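Local coordinates for heme-binding protein A / AI-2 binding protein A (Helicobacter pylori SS1, PDB 6OFQ) that binds the peptide STSA and probably captures peptides in the periplasm for delivery to an ABC transporter, at residues 112-116 with 117-121; 393-397 with 398-402. All blocks are in the same frame, centred on the assembly; numbering follows the deposited sequence.

Overall arrangement
The two contacts lie on opposite sides of the chain's centre. Their centres are about 55 Å apart, and their nearest atoms are about 42 Å apart. Contact 1 comes first along the chain. It forms where a loop after strand 91-96 enters helix 116-127, which packs on strands 91-96 and 153-160 of an antiparallel sheet. Contact 2 follows at the far end of helix 386-396, where the chain turns into strand 400-407 of a mixed sheet. The contacts share no helix, strand or sheet. In this type II periplasmic binding protein, contact 1 joins a loop to a helix packed on one sheet, and contact 2 joins a helix to a strand of another.

Contact 1: 112-116 with 117-121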
loop_
_atom_site.group_PDB
_atom_site.type_symbol
_atom_site.label_atom_id
_atom_site.label_comp_id
_atom_site.label_asym_id
_atom_site.label_seq_id
_atom_site.Cartn_x
_atom_site.Cartn_y
_atom_site.Cartn_z
ATOM N N VAL A 112 22.420 -18.287 8.925
ATOM C CA VAL A 112 23.193 -17.044 8.983
ATOM C C VAL A 112 22.498 -16.050 9.871
ATOM O O VAL A 112 21.281 -15.893 9.840
ATOM C CB VAL A 112 23.563 -16.419 7.638
ATOM C CG1 VAL A 112 24.168 -17.476 6.715
ATOM C CG2 VAL A 112 22.397 -15.851 6.892
ATOM N N GLU A 113 23.265 -15.461 10.786
ATOM C CA GLU A 113 22.761 -14.477 11.743
ATOM C C GLU A 113 22.688 -13.093 11.076
ATOM O O GLU A 113 23.604 -12.609 10.438
ATOM C CB GLU A 113 23.671 -14.418 12.993
ATOM C CG GLU A 113 23.129 -13.541 14.107
ATOM C CD GLU A 113 24.067 -13.382 15.312
ATOM O OE1 GLU A 113 25.196 -13.922 15.170
ATOM O OE2 GLU A 113 23.759 -12.730 16.325
ATOM N N PHE A 114 21.531 -12.446 11.274
ATOM C CA PHE A 114 21.281 -11.058 10.881
ATOM C C PHE A 114 22.258 -10.121 11.610
ATOM O O PHE A 114 22.523 -10.268 12.797
ATOM C CB PHE A 114 19.828 -10.720 11.249
ATOM C CG PHE A 114 19.553 -9.239 11.388
ATOM C CD1 PHE A 114 19.542 -8.416 10.286
ATOM C CD2 PHE A 114 19.354 -8.696 12.636
ATOM C CE1 PHE A 114 19.384 -7.043 10.413
ATOM C CE2 PHE A 114 19.104 -7.332 12.774
ATOM C CZ PHE A 114 19.117 -6.542 11.657
ATOM N N SER A 115 22.763 -9.163 10.870
ATOM C CA SER A 115 23.643 -8.167 11.427
ATOM C C SER A 115 23.549 -6.891 10.598
ATOM O O SER A 115 22.843 -6.775 9.575
ATOM C CB SER A 115 25.080 -8.745 11.504
ATOM O OG SER A 115 25.625 -8.845 10.217
ATOM N N ALA A 116 24.408 -5.924 10.960
ATOM C CA ALA A 116 24.376 -4.632 10.351
ATOM C C ALA A 116 24.601 -4.658 8.843
ATOM O O ALA A 116 24.066 -3.824 8.098
ATOM C CB ALA A 116 25.357 -3.721 11.064
ATOM N N LYS A 117 25.409 -5.597 8.340
ATOM C CA LYS A 117 25.631 -5.654 6.903
ATOM C C LYS A 117 24.373 -5.922 6.078
ATOM O O LYS A 117 24.303 -5.526 4.923
ATOM C CB LYS A 117 26.702 -6.689 6.532
ATOM C CG LYS A 117 26.328 -8.154 6.649
ATOM C CD LYS A 117 27.491 -9.002 6.139
ATOM C CE LYS A 117 27.100 -10.455 5.945
ATOM N NZ LYS A 117 28.264 -11.329 5.624
ATOM N N ASP A 118 23.380 -6.540 6.700
ATOM C CA ASP A 118 22.126 -6.848 6.013
ATOM C C ASP A 118 21.287 -5.573 5.914
ATOM O O ASP A 118 20.585 -5.356 4.927
ATOM C CB ASP A 118 21.339 -7.921 6.728
ATOM C CG ASP A 118 22.177 -9.202 6.911
ATOM O OD1 ASP A 118 22.562 -9.630 5.797
ATOM O OD2 ASP A 118 22.300 -9.708 8.045
ATOM N N VAL A 119 21.382 -4.705 6.916
ATOM C CA VAL A 119 20.736 -3.379 6.851
ATOM C C VAL A 119 21.374 -2.543 5.752
ATOM O O VAL A 119 20.708 -1.937 4.943
ATOM C CB VAL A 119 20.728 -2.691 8.208
ATOM C CG1 VAL A 119 19.987 -1.376 8.141
ATOM C CG2 VAL A 119 20.151 -3.575 9.306
ATOM N N LEU A 120 22.714 -2.448 5.765
ATOM C CA LEU A 120 23.453 -1.768 4.721
ATOM C C LEU A 120 23.074 -2.317 3.379
ATOM O O LEU A 120 22.777 -1.555 2.474
ATOM C CB LEU A 120 24.981 -1.853 4.925
ATOM C CG LEU A 120 25.553 -1.168 6.167
ATOM C CD1 LEU A 120 27.086 -1.260 6.087
ATOM C CD2 LEU A 120 25.120 0.287 6.177
ATOM N N PHE A 121 23.068 -3.637 3.182
ATOM C CA PHE A 121 22.702 -4.110 1.859
ATOM C C PHE A 121 21.303 -3.685 1.418
ATOM O O PHE A 121 21.079 -3.195 0.320
ATOM C CB PHE A 121 22.709 -5.634 1.890
ATOM C CG PHE A 121 22.145 -6.282 0.617
ATOM C CD1 PHE A 121 22.728 -6.097 -0.619
ATOM C CD2 PHE A 121 20.944 -6.963 0.685
ATOM C CE1 PHE A 121 22.211 -6.667 -1.764
ATOM C CE2 PHE A 121 20.399 -7.497 -0.489
ATOM C CZ PHE A 121 21.003 -7.309 -1.681
HETATM O O HOH W 1 24.623 -10.813 8.676
HETATM O O HOH W 2 27.652 -7.031 9.893
#
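Ser115 and Ala116 lead the chain into helix 116-127: Asp118 N bonds to Ser115 O, three residues back, and Leu120 N bonds to Ala116 O, four residues back, at 3.0 Å. The end of the Asp118 side chain reaches back to the loop. Its CG lies beside its own backbone N (chi1 -56°), which brings OD2 within 2.9 Å of Ser115 N. The N-H meets OD2 on the anti side, 20° out of the carboxylate plane. This resembles one half of a capping box. The other half is absent: Asp118 N bonds to Ser115 O, and the Ser115 hydroxyl bonds to water.

Two waters take up that hydroxyl. One accepts from Ser115 OG at 2.7 Å. It donates to Glu113 O and, at 2.6 Å, to Asp118 OD2. The second water donates to Ser115 OG and accepts from Lys117 N at 3.1 Å. The hydroxyl therefore reaches the helix start through water. In one of its two conformers, the extended Lys117 chain carries its amine on to a salt bridge with Asp190.

The ring and carboxylate planes are 24° apart, and Asp118 OD2 sits oblique to the Phe114 ring. Phe114 CD1 is 3.8 Å from Asp118 OD2. Further along the ring, CE1 meets Val119 CG2 at 3.7 Å, and the methyl sits at the ring edge, near its plane. Leu96 of strand 91-96 touches Phe114, Ala116 and Val119.

Both oxygens of the buried Asp118 carboxylate have partners: OD2 takes Ser115 N and a water, while OD1 takes Lys189 N. These bonds fix the rotation of the group. The N-H donors and the nearby positive end of the helix dipole would probably favour its ionised form.

Contact 2: 393-397 with 398-402; sequences ASLAK and IGIDV
Leu395 O accepts two backbone N-H groups, which reach it from opposite faces of its carbonyl plane. Ile400 N lies 3.0 Å from Leu395 O, and Ile398 N lies 3.1 Å from the same Leu395 O. The third bond runs from Gly399 N to Ala396 O at 3.0 Å and closes a type I turn from Ala396 to Gly399.

Gly399 has a positive phi of 85°. With no CB, it adopts these backbone angles without crowding the carbonyl O of Ile398. The bonds from Ile400 N to Leu395 O and from Gly399 N to Ala396 O make this a Schellman motif, with Gly399 as its C-prime residue. The motif ends helix 386-396 and sends the chain into strand 400-407. These two elements and strand 373-380 form a beta-alpha-beta unit, and Gly399 and Asp401 bond to Phe373 through their backbones.

Apolar side chains join the two sides of the turn. Leu395 CB meets Ile400 CB at 3.9 Å, the hydrophobic pair that often accompanies a Schellman motif. Leu395 CG lies beside its own backbone N (chi1 -54°), and CD1 then passes across Val402 CG2 at 4.0 Å. Ile398 CG1 lies between its own backbone N and carbonyl carbon, which brings it to 3.3 Å from Leu395 O. The buried side chain of Ile398 also rests on Leu357, Ala360 and Leu364 of helix 357-366, while Ile314 of helix 308-317 touches both Leu395 and Ile400.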
loop_
_atom_site.group_PDB
_atom_site.type_symbol
_atom_site.label_atom_id
_atom_site.label_comp_id
_atom_site.label_asym_id
_atom_site.label_seq_id
_atom_site.Cartn_x
_atom_site.Cartn_y
_atom_site.Cartn_z
ATOM N N ALA A 393 -21.005 6.544 -17.794
ATOM C CA ALA A 393 -22.390 7.030 -17.952
ATOM C C ALA A 393 -22.504 8.446 -17.415
ATOM O O ALA A 393 -23.159 9.295 -18.018
ATOM C CB ALA A 393 -23.375 6.214 -17.150
ATOM N N SER A 394 -21.812 8.705 -16.308
ATOM C CA SER A 394 -21.889 10.049 -15.718
ATOM C C SER A 394 -21.253 11.060 -16.670
ATOM O O SER A 394 -21.826 12.145 -16.889
ATOM C CB SER A 394 -21.033 10.069 -14.450
ATOM O OG SER A 394 -21.529 9.232 -13.428
ATOM N N LEU A 395 -20.076 10.771 -17.215
ATOM C CA LEU A 395 -19.414 11.692 -18.114
ATOM C C LEU A 395 -20.048 11.847 -19.483
ATOM O O LEU A 395 -19.983 12.932 -20.064
ATOM C CB LEU A 395 -17.911 11.491 -18.133
ATOM C CG LEU A 395 -17.202 11.526 -16.766
ATOM C CD1 LEU A 395 -15.714 11.359 -17.120
ATOM C CD2 LEU A 395 -17.505 12.785 -16.003
ATOM N N ALA A 396 -20.773 10.827 -19.951
ATOM C CA ALA A 396 -21.505 11.022 -21.198
ATOM C C ALA A 396 -22.593 12.081 -21.042
ATOM O O ALA A 396 -22.833 12.699 -22.098
ATOM C CB ALA A 396 -22.178 9.718 -21.576
ATOM N N LYS A 397 -23.093 12.337 -19.850
ATOM C CA LYS A 397 -24.080 13.382 -19.619
ATOM C C LYS A 397 -23.566 14.775 -19.916
ATOM O O LYS A 397 -24.366 15.675 -20.114
ATOM C CB LYS A 397 -24.699 13.297 -18.242
ATOM C CG LYS A 397 -25.447 12.007 -18.068
ATOM C CD LYS A 397 -26.050 11.804 -16.690
ATOM C CE LYS A 397 -26.904 10.542 -16.782
ATOM N NZ LYS A 397 -27.241 10.198 -15.377
ATOM N N ILE A 398 -22.250 14.969 -19.892
ATOM C CA ILE A 398 -21.674 16.253 -20.255
ATOM C C ILE A 398 -20.903 16.197 -21.571
ATOM O O ILE A 398 -20.086 17.047 -21.909
ATOM C CB ILE A 398 -20.852 16.800 -19.049
ATOM C CG1 ILE A 398 -19.548 16.002 -18.805
ATOM C CG2 ILE A 398 -21.730 16.949 -17.835
ATOM C CD1 ILE A 398 -18.593 16.755 -17.876
ATOM N N GLY A 399 -21.111 15.134 -22.355
ATOM C CA GLY A 399 -20.523 14.997 -23.691
ATOM C C GLY A 399 -19.115 14.422 -23.752
ATOM O O GLY A 399 -18.443 14.476 -24.767
ATOM N N ILE A 400 -18.671 13.806 -22.656
ATOM C CA ILE A 400 -17.349 13.178 -22.641
ATOM C C ILE A 400 -17.626 11.674 -22.938
ATOM O O ILE A 400 -18.231 11.020 -22.079
ATOM C CB ILE A 400 -16.582 13.402 -21.313
ATOM C CG1 ILE A 400 -16.212 14.885 -21.167
ATOM C CG2 ILE A 400 -15.328 12.543 -21.295
ATOM C CD1 ILE A 400 -15.819 15.219 -19.738
ATOM N N ASP A 401 -17.067 11.211 -24.037
ATOM C CA ASP A 401 -17.210 9.803 -24.490
ATOM C C ASP A 401 -16.006 9.024 -23.980
ATOM O O ASP A 401 -14.875 9.159 -24.427
ATOM C CB ASP A 401 -17.252 9.769 -26.039
ATOM C CG ASP A 401 -17.476 8.374 -26.634
ATOM O OD1 ASP A 401 -17.820 7.433 -25.919
ATOM O OD2 ASP A 401 -17.241 8.204 -27.849
ATOM N N VAL A 402 -16.296 8.210 -22.974
ATOM C CA VAL A 402 -15.271 7.405 -22.316
ATOM C C VAL A 402 -15.188 5.964 -22.815
ATOM O O VAL A 402 -16.167 5.227 -22.744
ATOM C CB VAL A 402 -15.499 7.350 -20.796
ATOM C CG1 VAL A 402 -14.416 6.513 -20.115
ATOM C CG2 VAL A 402 -15.641 8.732 -20.170
#